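Local coordinates for flagellar motor switch protein fliG (Thermotoga maritima, PDB 3AJC) that probably forms part of the switch complex at the base of the flagellar basal body, helping to set the direction of flagellar rotation, at residues 18-23 with 29-34; 6-11 with 37-42; 42-47 with 54-59; 97-102 with 109-114. All blocks are in the same frame, centred on the assembly; numbering follows the deposited sequence.

Contact 1 of 4, residues 18-23 with 29-34; sequences NFLQSE and AVVLSY
L20 of helix 14-21 sends its two methyl branches to two neighbouring residues of helix 25-33: CD2 meets V31 and CD1 meets L32. The CB bond of L20 points at the other segment, CG lying beside the backbone N (chi1 -67°) and the chain then extended, which splays the branches towards different partners. L20 CD2 lies 4.2 Å from V31 CG2, and V31 directs its CB bond back across the gap. L32 reaches in less directly. Its CB bond runs past L20, and only CD2 turns in, so the two leucines meet at a slant, L20 CD1 being 4.2 Å from L32 CD2. On the far side of helix 25-33, S33 OG bonds V30 O at 3.1 Å, rising above the carbonyl plane. I43 of helix 37-46 touches both L20 and L32, placing this pair in the interior of the FliG middle domain, while E23, at the end of 18-23, opens the EHPQR motif that is important for interaction with FliM. With no hydrogen bond across the contact and its three touching residues buried, the two segments are held by methyl-to-methyl dispersion and exclusion of water, a light contact of about 95 Å².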
loop_
_atom_site.group_PDB
_atom_site.type_symbol
_atom_site.label_atom_id
_atom_site.label_comp_id
_atom_site.label_asym_id
_atom_site.label_seq_id
_atom_site.Cartn_x
_atom_site.Cartn_y
_atom_site.Cartn_z
ATOM N N ASN A 18 -2.326 -4.890 -25.521
ATOM C CA ASN A 18 -3.129 -5.252 -26.684
ATOM C C ASN A 18 -4.127 -6.374 -26.390
ATOM O O ASN A 18 -5.303 -6.280 -26.741
ATOM C CB ASN A 18 -2.211 -5.678 -27.835
ATOM C CG ASN A 18 -2.979 -6.045 -29.094
ATOM O OD1 ASN A 18 -2.438 -6.681 -30.005
ATOM N ND2 ASN A 18 -4.244 -5.637 -29.158
ATOM N N PHE A 19 -3.653 -7.436 -25.750
ATOM C CA PHE A 19 -4.508 -8.573 -25.433
ATOM C C PHE A 19 -5.468 -8.309 -24.279
ATOM O O PHE A 19 -6.643 -8.665 -24.357
ATOM C CB PHE A 19 -3.654 -9.798 -25.100
ATOM C CG PHE A 19 -2.663 -10.157 -26.172
ATOM C CD1 PHE A 19 -1.303 -9.939 -25.981
ATOM C CD2 PHE A 19 -3.088 -10.702 -27.378
ATOM C CE1 PHE A 19 -0.376 -10.260 -26.972
ATOM C CE2 PHE A 19 -2.169 -11.029 -28.377
ATOM C CZ PHE A 19 -0.810 -10.803 -28.170
ATOM N N LEU A 20 -4.968 -7.692 -23.211
ATOM C CA LEU A 20 -5.798 -7.406 -22.042
ATOM C C LEU A 20 -6.961 -6.470 -22.359
ATOM O O LEU A 20 -8.049 -6.629 -21.812
ATOM C CB LEU A 20 -4.946 -6.816 -20.907
ATOM C CG LEU A 20 -3.902 -7.732 -20.249
ATOM C CD1 LEU A 20 -3.129 -6.961 -19.192
ATOM C CD2 LEU A 20 -4.588 -8.933 -19.613
ATOM N N GLN A 21 -6.733 -5.505 -23.247
ATOM C CA GLN A 21 -7.769 -4.542 -23.634
ATOM C C GLN A 21 -9.127 -5.149 -23.956
ATOM O O GLN A 21 -10.162 -4.614 -23.560
ATOM C CB GLN A 21 -7.343 -3.746 -24.864
ATOM C CG GLN A 21 -6.293 -2.687 -24.647
ATOM C CD GLN A 21 -6.087 -1.869 -25.903
ATOM O OE1 GLN A 21 -5.981 -2.423 -26.999
ATOM N NE2 GLN A 21 -6.027 -0.550 -25.756
ATOM N N SER A 22 -9.122 -6.251 -24.699
ATOM C CA SER A 22 -10.365 -6.891 -25.104
ATOM C C SER A 22 -10.838 -8.027 -24.205
ATOM O O SER A 22 -11.760 -8.760 -24.562
ATOM C CB SER A 22 -10.245 -7.375 -26.552
ATOM O OG SER A 22 -9.020 -8.054 -26.765
ATOM N N GLU A 23 -10.212 -8.172 -23.042
ATOM C CA GLU A 23 -10.614 -9.207 -22.101
ATOM C C GLU A 23 -11.669 -8.601 -21.188
ATOM O O GLU A 23 -11.873 -7.391 -21.183
ATOM C CB GLU A 23 -9.420 -9.674 -21.259
ATOM C CG GLU A 23 -8.356 -10.444 -22.026
ATOM C CD GLU A 23 -8.813 -11.833 -22.434
ATOM O OE1 GLU A 23 -8.030 -12.536 -23.113
ATOM O OE2 GLU A 23 -9.949 -12.224 -22.075
ATOM N N ALA A 29 -8.494 -7.825 -13.908
ATOM C CA ALA A 29 -8.238 -7.693 -12.477
ATOM C C ALA A 29 -7.420 -8.875 -11.957
ATOM O O ALA A 29 -6.484 -8.706 -11.169
ATOM C CB ALA A 29 -9.547 -7.609 -11.734
ATOM N N VAL A 30 -7.765 -10.075 -12.411
ATOM C CA VAL A 30 -7.062 -11.281 -11.988
ATOM C C VAL A 30 -5.598 -11.303 -12.399
ATOM O O VAL A 30 -4.721 -11.635 -11.588
ATOM C CB VAL A 30 -7.742 -12.558 -12.550
ATOM C CG1 VAL A 30 -6.818 -13.753 -12.393
ATOM C CG2 VAL A 30 -9.045 -12.810 -11.816
ATOM N N VAL A 31 -5.333 -10.976 -13.657
ATOM C CA VAL A 31 -3.965 -10.979 -14.154
ATOM C C VAL A 31 -3.096 -9.959 -13.427
ATOM O O VAL A 31 -1.985 -10.270 -13.012
ATOM C CB VAL A 31 -3.904 -10.663 -15.672
ATOM C CG1 VAL A 31 -2.438 -10.608 -16.127
ATOM C CG2 VAL A 31 -4.669 -11.715 -16.463
ATOM N N LEU A 32 -3.608 -8.745 -13.266
ATOM C CA LEU A 32 -2.842 -7.683 -12.621
ATOM C C LEU A 32 -2.604 -7.920 -11.137
ATOM O O LEU A 32 -1.529 -7.592 -10.618
ATOM C CB LEU A 32 -3.529 -6.320 -12.805
ATOM C CG LEU A 32 -3.775 -5.753 -14.216
ATOM C CD1 LEU A 32 -3.901 -4.229 -14.148
ATOM C CD2 LEU A 32 -2.632 -6.110 -15.119
ATOM N N SER A 33 -3.601 -8.481 -10.453
ATOM C CA SER A 33 -3.458 -8.730 -9.022
ATOM C C SER A 33 -2.345 -9.742 -8.754
ATOM O O SER A 33 -1.898 -9.886 -7.616
ATOM C CB SER A 33 -4.788 -9.210 -8.409
ATOM O OG SER A 33 -5.003 -10.587 -8.647
ATOM N N TYR A 34 -1.887 -10.426 -9.803
ATOM C CA TYR A 34 -0.803 -11.403 -9.669
ATOM C C TYR A 34 0.577 -10.831 -9.986
ATOM O O TYR A 34 1.600 -11.486 -9.764
ATOM C CB TYR A 34 -1.036 -12.613 -10.581
ATOM C CG TYR A 34 -1.860 -13.711 -9.950
ATOM C CD1 TYR A 34 -3.196 -13.895 -10.303
ATOM C CD2 TYR A 34 -1.311 -14.550 -8.983
ATOM C CE1 TYR A 34 -3.971 -14.889 -9.707
ATOM C CE2 TYR A 34 -2.072 -15.546 -8.379
ATOM C CZ TYR A 34 -3.401 -15.710 -8.746
ATOM O OH TYR A 34 -4.160 -16.702 -8.174
#

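Contact 2 of 4, residues 6-11 with 37-42; sequences SFVRDT and PPVAAQ
R9 and V39 mark the nearest approach of the two backbones, with R9 CA 8.3 Å from V39 CA. Segment 6-11 has no regular helix here: V8 to T11 form a type I beta turn that brings V8 and R9 to the same partner. Segment 37-42 is the opening of helix 37-46 and begins with the proline pair P37 and P38. Having no N-H to donate, which costs nothing in the first turn of a helix, they still offer their carbonyls, P38 O accepting from Q42 N at 3.0 Å. From this helix the CB bond of V39 heads for the turn, and the valine offers one methyl to each of two residues. Its CG1, anti to the backbone N (chi1 176°), faces V8, with V39 CG1 4.3 Å from V8 CG1. Its CG2 sits at the edge of the R9 guanidinium, close to the plane of that group. V39 CG2 lies 3.6 Å from R9 NE and equally far from R9 NH2, so the methyl faces the NE-NH2 side. The arginine gets there by bending at chi2 and then extending along its aliphatic chain. R9 NH2 also makes a long, weak ion pair with D36 OD2 just before the helix, and V8 packs further on L35. Behind V39, A40 and A41 turn to I98 of helix 92-100. The arrangement is that of a turn in the loop before helix 14-21 laid against the proline-led first turn of a helix of the all-helical FliG middle domain, away from the EHPQR motif.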
loop_
_atom_site.group_PDB
_atom_site.type_symbol
_atom_site.label_atom_id
_atom_site.label_comp_id
_atom_site.label_asym_id
_atom_site.label_seq_id
_atom_site.Cartn_x
_atom_site.Cartn_y
_atom_site.Cartn_z
ATOM N N SER A 6 3.797 -15.372 -14.127
ATOM C CA SER A 6 5.191 -15.054 -13.982
ATOM C C SER A 6 5.864 -14.824 -15.329
ATOM O O SER A 6 6.932 -14.230 -15.347
ATOM C CB SER A 6 5.910 -16.177 -13.251
ATOM O OG SER A 6 7.161 -16.425 -13.865
ATOM N N PHE A 7 5.281 -15.283 -16.439
ATOM C CA PHE A 7 5.929 -15.079 -17.735
ATOM C C PHE A 7 5.677 -13.657 -18.257
ATOM O O PHE A 7 6.072 -13.324 -19.384
ATOM C CB PHE A 7 5.406 -16.106 -18.754
ATOM C CG PHE A 7 3.933 -15.958 -19.042
ATOM C CD1 PHE A 7 2.984 -16.741 -18.387
ATOM C CD2 PHE A 7 3.482 -14.902 -19.825
ATOM C CE1 PHE A 7 1.608 -16.445 -18.494
ATOM C CE2 PHE A 7 2.117 -14.610 -19.931
ATOM C CZ PHE A 7 1.189 -15.379 -19.264
ATOM N N VAL A 8 5.026 -12.830 -17.439
ATOM C CA VAL A 8 4.705 -11.474 -17.843
ATOM C C VAL A 8 5.892 -10.544 -18.003
ATOM O O VAL A 8 5.921 -9.766 -18.946
ATOM C CB VAL A 8 3.689 -10.829 -16.882
ATOM C CG1 VAL A 8 4.041 -9.356 -16.635
ATOM C CG2 VAL A 8 2.292 -10.895 -17.498
ATOM N N ARG A 9 6.856 -10.588 -17.090
ATOM C CA ARG A 9 8.003 -9.703 -17.232
ATOM C C ARG A 9 8.847 -10.186 -18.401
ATOM O O ARG A 9 9.748 -9.489 -18.855
ATOM C CB ARG A 9 8.836 -9.651 -15.943
ATOM C CG ARG A 9 8.373 -8.579 -14.942
ATOM C CD ARG A 9 9.540 -8.009 -14.115
ATOM N NE ARG A 9 9.135 -6.859 -13.299
ATOM C CZ ARG A 9 9.975 -6.048 -12.653
ATOM N NH1 ARG A 9 11.285 -6.245 -12.719
ATOM N NH2 ARG A 9 9.504 -5.032 -11.937
ATOM N N ASP A 10 8.534 -11.382 -18.889
ATOM C CA ASP A 10 9.239 -11.965 -20.024
ATOM C C ASP A 10 8.537 -11.620 -21.326
ATOM O O ASP A 10 9.082 -11.846 -22.406
ATOM C CB ASP A 10 9.312 -13.491 -19.900
ATOM C CG ASP A 10 10.470 -13.949 -19.054
ATOM O OD1 ASP A 10 11.607 -13.519 -19.334
ATOM O OD2 ASP A 10 10.247 -14.743 -18.116
ATOM N N THR A 11 7.324 -11.082 -21.221
ATOM C CA THR A 11 6.569 -10.731 -22.407
ATOM C C THR A 11 6.714 -9.290 -22.832
ATOM O O THR A 11 7.023 -8.387 -22.044
ATOM C CB THR A 11 5.055 -11.028 -22.260
ATOM O OG1 THR A 11 4.318 -10.256 -23.216
ATOM C CG2 THR A 11 4.571 -10.689 -20.897
ATOM N N PRO A 37 3.095 -4.736 -8.321
ATOM C CA PRO A 37 2.313 -3.499 -8.439
ATOM C C PRO A 37 2.797 -2.434 -9.438
ATOM O O PRO A 37 1.987 -1.882 -10.191
ATOM C CB PRO A 37 2.279 -2.984 -7.003
ATOM C CG PRO A 37 2.224 -4.257 -6.208
ATOM C CD PRO A 37 3.282 -5.097 -6.905
ATOM N N PRO A 38 4.111 -2.118 -9.450
ATOM C CA PRO A 38 4.591 -1.098 -10.405
ATOM C C PRO A 38 4.311 -1.555 -11.837
ATOM O O PRO A 38 4.009 -0.754 -12.724
ATOM C CB PRO A 38 6.092 -1.008 -10.108
ATOM C CG PRO A 38 6.166 -1.409 -8.628
ATOM C CD PRO A 38 5.205 -2.581 -8.572
ATOM N N VAL A 39 4.410 -2.862 -12.041
ATOM C CA VAL A 39 4.163 -3.457 -13.341
ATOM C C VAL A 39 2.672 -3.325 -13.625
ATOM O O VAL A 39 2.271 -2.873 -14.701
ATOM C CB VAL A 39 4.571 -4.943 -13.342
ATOM C CG1 VAL A 39 4.212 -5.589 -14.673
ATOM C CG2 VAL A 39 6.066 -5.062 -13.068
ATOM N N ALA A 40 1.852 -3.713 -12.649
ATOM C CA ALA A 40 0.402 -3.622 -12.802
ATOM C C ALA A 40 -0.031 -2.187 -13.028
ATOM O O ALA A 40 -0.903 -1.930 -13.852
ATOM C CB ALA A 40 -0.306 -4.175 -11.562
ATOM N N ALA A 41 0.560 -1.249 -12.286
ATOM C CA ALA A 41 0.192 0.154 -12.442
ATOM C C ALA A 41 0.521 0.607 -13.865
ATOM O O ALA A 41 -0.260 1.318 -14.488
ATOM C CB ALA A 41 0.925 1.029 -11.402
ATOM N N GLN A 42 1.668 0.167 -14.379
ATOM C CA GLN A 42 2.098 0.520 -15.730
ATOM C C GLN A 42 1.080 0.030 -16.772
ATOM O O GLN A 42 0.715 0.769 -17.695
ATOM C CB GLN A 42 3.491 -0.071 -15.998
ATOM C CG GLN A 42 4.072 0.206 -17.378
ATOM C CD GLN A 42 5.473 -0.375 -17.551
ATOM O OE1 GLN A 42 5.724 -1.537 -17.242
ATOM N NE2 GLN A 42 6.385 0.434 -18.058
#

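Contact 3 of 4, residues 42-47 with 54-59; sequences QILGAL and EVLKRI
Apolar contacts across the pair all start from L44, whose two methyls divide between V55 and L56. L44 CG stands opposite the backbone N about the CA-CB bond (chi1 -178°), and the CB bond is directed at helix 49-60. L44 CD1 is 4.0 Å from V55 CG1, the two side chains running antiparallel alongside each other, whereas L44 CD2 is 4.0 Å from L56 CD2, where they meet nearly at right angles. V55 aims its CB bond back at L44, while that of L56 lies more to the flank. The CB bond of L47 also faces that helix, but its side chain packs more loosely. About 142 Å² is buried in all, and no hydrogen bond spans the two segments.

Polar and charged bonds are made within helix 49-60 or to residues beyond the two segments. K57 NZ pairs with E54 OE2 at 2.9 Å one turn along the same helix, reaching the syn side of the carboxylate some 32° out of its plane. The other oxygen, E54 OE1, forms a salt bridge with K113 of helix 104-117, so the carboxylate is held by two lysines. L44 O accepts a bond from Q52 NE2. R58, on another face of helix 49-60, donates through NH1 to Q26 OE1.

Helices 37-46 and 49-60, running roughly antiparallel in these segments, form a helical hairpin closed by a short turn. It belongs to the all-helical FliG middle domain, and it carries R58 next to Q26, both part of the EHPQR motif important for interaction with FliM.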
loop_
_atom_site.group_PDB
_atom_site.type_symbol
_atom_site.label_atom_id
_atom_site.label_comp_id
_atom_site.label_asym_id
_atom_site.label_seq_id
_atom_site.Cartn_x
_atom_site.Cartn_y
_atom_site.Cartn_z
ATOM N N GLN A 42 1.668 0.167 -14.379
ATOM C CA GLN A 42 2.098 0.520 -15.730
ATOM C C GLN A 42 1.080 0.030 -16.772
ATOM O O GLN A 42 0.715 0.769 -17.695
ATOM C CB GLN A 42 3.491 -0.071 -15.998
ATOM C CG GLN A 42 4.072 0.206 -17.378
ATOM C CD GLN A 42 5.473 -0.375 -17.551
ATOM O OE1 GLN A 42 5.724 -1.537 -17.242
ATOM N NE2 GLN A 42 6.385 0.434 -18.058
ATOM N N ILE A 43 0.621 -1.212 -16.624
ATOM C CA ILE A 43 -0.368 -1.769 -17.547
ATOM C C ILE A 43 -1.712 -1.062 -17.393
ATOM O O ILE A 43 -2.339 -0.675 -18.378
ATOM C CB ILE A 43 -0.601 -3.269 -17.290
ATOM C CG1 ILE A 43 0.672 -4.060 -17.593
ATOM C CG2 ILE A 43 -1.764 -3.759 -18.120
ATOM C CD1 ILE A 43 0.586 -5.519 -17.191
ATOM N N LEU A 44 -2.154 -0.907 -16.149
ATOM C CA LEU A 44 -3.419 -0.259 -15.858
ATOM C C LEU A 44 -3.500 1.121 -16.484
ATOM O O LEU A 44 -4.492 1.468 -17.130
ATOM C CB LEU A 44 -3.615 -0.141 -14.347
ATOM C CG LEU A 44 -4.931 0.494 -13.887
ATOM C CD1 LEU A 44 -6.084 -0.241 -14.543
ATOM C CD2 LEU A 44 -5.055 0.431 -12.352
ATOM N N GLY A 45 -2.454 1.914 -16.294
ATOM C CA GLY A 45 -2.462 3.257 -16.843
ATOM C C GLY A 45 -2.437 3.293 -18.358
ATOM O O GLY A 45 -2.761 4.317 -18.953
ATOM N N ALA A 46 -2.052 2.183 -18.983
ATOM C CA ALA A 46 -1.987 2.122 -20.435
ATOM C C ALA A 46 -3.253 1.522 -21.021
ATOM O O ALA A 46 -3.396 1.443 -22.242
ATOM C CB ALA A 46 -0.776 1.317 -20.876
ATOM N N LEU A 47 -4.170 1.090 -20.156
ATOM C CA LEU A 47 -5.430 0.519 -20.616
ATOM C C LEU A 47 -6.409 1.620 -21.016
ATOM O O LEU A 47 -6.280 2.773 -20.595
ATOM C CB LEU A 47 -6.077 -0.333 -19.524
ATOM C CG LEU A 47 -5.457 -1.698 -19.224
ATOM C CD1 LEU A 47 -6.232 -2.363 -18.090
ATOM C CD2 LEU A 47 -5.483 -2.564 -20.469
ATOM N N GLU A 54 -13.090 0.541 -13.311
ATOM C CA GLU A 54 -13.742 -0.749 -13.126
ATOM C C GLU A 54 -12.718 -1.840 -12.788
ATOM O O GLU A 54 -12.914 -2.623 -11.857
ATOM C CB GLU A 54 -14.525 -1.113 -14.392
ATOM C CG GLU A 54 -16.029 -1.348 -14.176
ATOM C CD GLU A 54 -16.712 -0.267 -13.319
ATOM O OE1 GLU A 54 -16.426 0.942 -13.503
ATOM O OE2 GLU A 54 -17.554 -0.635 -12.466
ATOM N N VAL A 55 -11.620 -1.883 -13.536
ATOM C CA VAL A 55 -10.579 -2.882 -13.292
ATOM C C VAL A 55 -9.948 -2.699 -11.918
ATOM O O VAL A 55 -9.659 -3.675 -11.224
ATOM C CB VAL A 55 -9.466 -2.810 -14.361
ATOM C CG1 VAL A 55 -8.214 -3.525 -13.864
ATOM C CG2 VAL A 55 -9.963 -3.432 -15.672
ATOM N N LEU A 56 -9.739 -1.447 -11.523
ATOM C CA LEU A 56 -9.125 -1.174 -10.228
ATOM C C LEU A 56 -10.082 -1.616 -9.110
ATOM O O LEU A 56 -9.655 -2.189 -8.099
ATOM C CB LEU A 56 -8.780 0.322 -10.103
ATOM C CG LEU A 56 -7.910 0.747 -8.910
ATOM C CD1 LEU A 56 -8.706 0.749 -7.605
ATOM C CD2 LEU A 56 -6.719 -0.193 -8.805
ATOM N N LYS A 57 -11.376 -1.360 -9.306
ATOM C CA LYS A 57 -12.381 -1.746 -8.316
ATOM C C LYS A 57 -12.446 -3.275 -8.165
ATOM O O LYS A 57 -12.515 -3.790 -7.044
ATOM C CB LYS A 57 -13.752 -1.198 -8.710
ATOM C CG LYS A 57 -14.826 -1.389 -7.645
ATOM C CD LYS A 57 -16.163 -0.811 -8.087
ATOM C CE LYS A 57 -16.790 -1.655 -9.188
ATOM N NZ LYS A 57 -18.112 -1.109 -9.636
ATOM N N ARG A 58 -12.415 -3.995 -9.286
ATOM C CA ARG A 58 -12.458 -5.454 -9.263
ATOM C C ARG A 58 -11.222 -6.031 -8.582
ATOM O O ARG A 58 -11.277 -7.107 -7.982
ATOM C CB ARG A 58 -12.567 -6.007 -10.682
ATOM C CG ARG A 58 -13.963 -5.925 -11.256
ATOM C CD ARG A 58 -13.979 -6.280 -12.730
ATOM N NE ARG A 58 -15.321 -6.165 -13.292
ATOM C CZ ARG A 58 -16.309 -7.016 -13.041
ATOM N NH1 ARG A 58 -16.110 -8.056 -12.243
ATOM N NH2 ARG A 58 -17.506 -6.820 -13.580
ATOM N N ILE A 59 -10.100 -5.325 -8.685
ATOM C CA ILE A 59 -8.878 -5.790 -8.047
ATOM C C ILE A 59 -9.055 -5.617 -6.542
ATOM O O ILE A 59 -8.649 -6.473 -5.741
ATOM C CB ILE A 59 -7.646 -4.974 -8.517
ATOM C CG1 ILE A 59 -7.332 -5.308 -9.983
ATOM C CG2 ILE A 59 -6.445 -5.275 -7.621
ATOM C CD1 ILE A 59 -6.173 -4.520 -10.581
#

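Contact 4 of 4, residues 97-102 with 109-114; sequences EIMNNL and KIMDKL
M99 is the main bump of this contact: its flexible end, bent at chi2 (-75°) and chi3 (-87°), drops into the notch between I110 and M111. The methyl does most of the filling. M99 CE touches I110 CG2 at 3.8 Å on one side and M111 CE at 4.0 Å on the other, and at the floor of the notch it comes within 3.9 Å of M111 N. The sulfur follows behind, M99 SD lying 3.9 Å from I110 CG2. M111 builds the second wall by curling its own chain, with CG anti to the backbone N (chi1 -174°) and further bends at chi2 and chi3 that carry CE back over the M99 methyl. I110 offers its branches separately: CG2 goes to the methionine, and the longer arm goes to L102, where I110 CD1 meets L102 CD1 at 3.7 Å with the two side chains almost perpendicular. With an alanine here in place of M99, the notch between I110 and M111 would probably be left open, and the M111 methyl would lose one of its supports. Beyond the pair, L56 of helix 49-60 and M129 also lie against M99, and A122 and R126 of helix 119-128 also touch M111. Across these two segments the contact, made by helix 92-100 and L102 soon after it with helix 104-117, is apolar packing with no hydrogen bond. Lacking any directional bond across it, the joint depends on fit, and the bends of the two methionines probably allow that fit.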
loop_
_atom_site.group_PDB
_atom_site.type_symbol
_atom_site.label_atom_id
_atom_site.label_comp_id
_atom_site.label_asym_id
_atom_site.label_seq_id
_atom_site.Cartn_x
_atom_site.Cartn_y
_atom_site.Cartn_z
ATOM N N GLU A 97 -1.459 -0.318 -3.580
ATOM C CA GLU A 97 -0.085 -0.369 -4.057
ATOM C C GLU A 97 -0.037 0.024 -5.533
ATOM O O GLU A 97 0.887 0.701 -5.979
ATOM C CB GLU A 97 0.491 -1.779 -3.848
ATOM C CG GLU A 97 1.034 -2.021 -2.429
ATOM C CD GLU A 97 1.088 -3.499 -2.028
ATOM O OE1 GLU A 97 1.423 -4.353 -2.876
ATOM O OE2 GLU A 97 0.806 -3.807 -0.849
ATOM N N ILE A 98 -1.046 -0.403 -6.285
ATOM C CA ILE A 98 -1.119 -0.080 -7.704
ATOM C C ILE A 98 -1.391 1.420 -7.851
ATOM O O ILE A 98 -0.769 2.099 -8.670
ATOM C CB ILE A 98 -2.240 -0.890 -8.384
ATOM C CG1 ILE A 98 -1.856 -2.379 -8.374
ATOM C CG2 ILE A 98 -2.508 -0.351 -9.784
ATOM C CD1 ILE A 98 -2.868 -3.309 -9.010
ATOM N N MET A 99 -2.297 1.937 -7.022
ATOM C CA MET A 99 -2.640 3.347 -7.069
ATOM C C MET A 99 -1.420 4.223 -6.739
ATOM O O MET A 99 -1.232 5.291 -7.323
ATOM C CB MET A 99 -3.794 3.637 -6.099
ATOM C CG MET A 99 -5.151 3.042 -6.513
ATOM S SD MET A 99 -5.961 3.946 -7.867
ATOM C CE MET A 99 -6.841 5.211 -6.955
ATOM N N ASN A 100 -0.586 3.770 -5.813
ATOM C CA ASN A 100 0.598 4.549 -5.447
ATOM C C ASN A 100 1.606 4.620 -6.604
ATOM O O ASN A 100 2.330 5.605 -6.758
ATOM C CB ASN A 100 1.278 3.952 -4.214
ATOM C CG ASN A 100 0.622 4.379 -2.920
ATOM O OD1 ASN A 100 0.168 5.514 -2.781
ATOM N ND2 ASN A 100 0.590 3.477 -1.953
ATOM N N ASN A 101 1.634 3.579 -7.426
ATOM C CA ASN A 101 2.561 3.531 -8.548
ATOM C C ASN A 101 2.021 4.071 -9.861
ATOM O O ASN A 101 2.725 4.043 -10.870
ATOM C CB ASN A 101 3.047 2.099 -8.744
ATOM C CG ASN A 101 3.944 1.640 -7.620
ATOM O OD1 ASN A 101 5.075 2.125 -7.472
ATOM N ND2 ASN A 101 3.444 0.714 -6.808
ATOM N N LEU A 102 0.774 4.538 -9.864
ATOM C CA LEU A 102 0.195 5.110 -11.074
ATOM C C LEU A 102 0.682 6.545 -11.151
ATOM O O LEU A 102 1.184 7.087 -10.166
ATOM C CB LEU A 102 -1.339 5.136 -11.002
ATOM C CG LEU A 102 -2.199 3.941 -11.438
ATOM C CD1 LEU A 102 -3.696 4.285 -11.214
ATOM C CD2 LEU A 102 -1.944 3.617 -12.904
ATOM N N LYS A 109 -8.044 10.427 -11.142
ATOM C CA LYS A 109 -9.282 10.154 -11.869
ATOM C C LYS A 109 -9.986 8.901 -11.330
ATOM O O LYS A 109 -11.210 8.871 -11.195
ATOM C CB LYS A 109 -8.993 9.967 -13.358
ATOM C CG LYS A 109 -8.461 11.207 -14.066
ATOM C CD LYS A 109 -8.236 10.908 -15.546
ATOM C CE LYS A 109 -7.879 12.150 -16.332
ATOM N NZ LYS A 109 -7.806 11.828 -17.792
ATOM N N ILE A 110 -9.216 7.861 -11.037
ATOM C CA ILE A 110 -9.802 6.635 -10.517
ATOM C C ILE A 110 -10.368 6.844 -9.107
ATOM O O ILE A 110 -11.432 6.317 -8.762
ATOM C CB ILE A 110 -8.761 5.497 -10.464
ATOM C CG1 ILE A 110 -8.348 5.107 -11.891
ATOM C CG2 ILE A 110 -9.330 4.318 -9.694
ATOM C CD1 ILE A 110 -7.290 4.010 -11.974
ATOM N N MET A 111 -9.643 7.614 -8.297
ATOM C CA MET A 111 -10.062 7.874 -6.930
ATOM C C MET A 111 -11.318 8.743 -6.896
ATOM O O MET A 111 -12.223 8.488 -6.104
ATOM C CB MET A 111 -8.923 8.534 -6.136
ATOM C CG MET A 111 -9.209 8.732 -4.637
ATOM S SD MET A 111 -9.750 7.216 -3.767
ATOM C CE MET A 111 -8.145 6.369 -3.356
ATOM N N ASP A 112 -11.370 9.763 -7.751
ATOM C CA ASP A 112 -12.533 10.636 -7.810
ATOM C C ASP A 112 -13.773 9.837 -8.190
ATOM O O ASP A 112 -14.843 10.038 -7.624
ATOM C CB ASP A 112 -12.328 11.769 -8.825
ATOM C CG ASP A 112 -11.426 12.874 -8.295
ATOM O OD1 ASP A 112 -11.130 12.882 -7.074
ATOM O OD2 ASP A 112 -11.023 13.742 -9.102
ATOM N N LYS A 113 -13.636 8.932 -9.148
ATOM C CA LYS A 113 -14.777 8.130 -9.545
ATOM C C LYS A 113 -15.212 7.189 -8.421
ATOM O O LYS A 113 -16.403 7.055 -8.154
ATOM C CB LYS A 113 -14.479 7.309 -10.804
ATOM C CG LYS A 113 -15.737 6.638 -11.346
ATOM C CD LYS A 113 -15.462 5.591 -12.406
ATOM C CE LYS A 113 -16.763 5.020 -12.974
ATOM N NZ LYS A 113 -16.522 3.846 -13.873
ATOM N N LEU A 114 -14.260 6.537 -7.759
ATOM C CA LEU A 114 -14.611 5.621 -6.677
ATOM C C LEU A 114 -15.294 6.363 -5.533
ATOM O O LEU A 114 -16.177 5.821 -4.866
ATOM C CB LEU A 114 -13.374 4.900 -6.140
ATOM C CG LEU A 114 -12.650 3.898 -7.040
ATOM C CD1 LEU A 114 -11.504 3.276 -6.254
ATOM C CD2 LEU A 114 -13.608 2.817 -7.520
#

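From the N terminus, the chain passes the turn at 6-11 and runs through helix 14-21 into helix 25-33, where contact 1 closes a short loop. Helix 37-46 then returns to that turn and closes contact 2, so contact 1 is nested inside it. Contact 3 starts on the shared residue Q42 and closes the next hairpin onto helix 49-60; contact 4 follows in series on helices 92-100 and 104-117. No loops cross. Contacts 1 and 3 touch where A29 packs on I59, contact 2 meets contact 4 where A41 packs on L102, and I98 against L44 links contacts 3 and 4, so helix 37-46 lies between the N-terminal helices and helix 92-100.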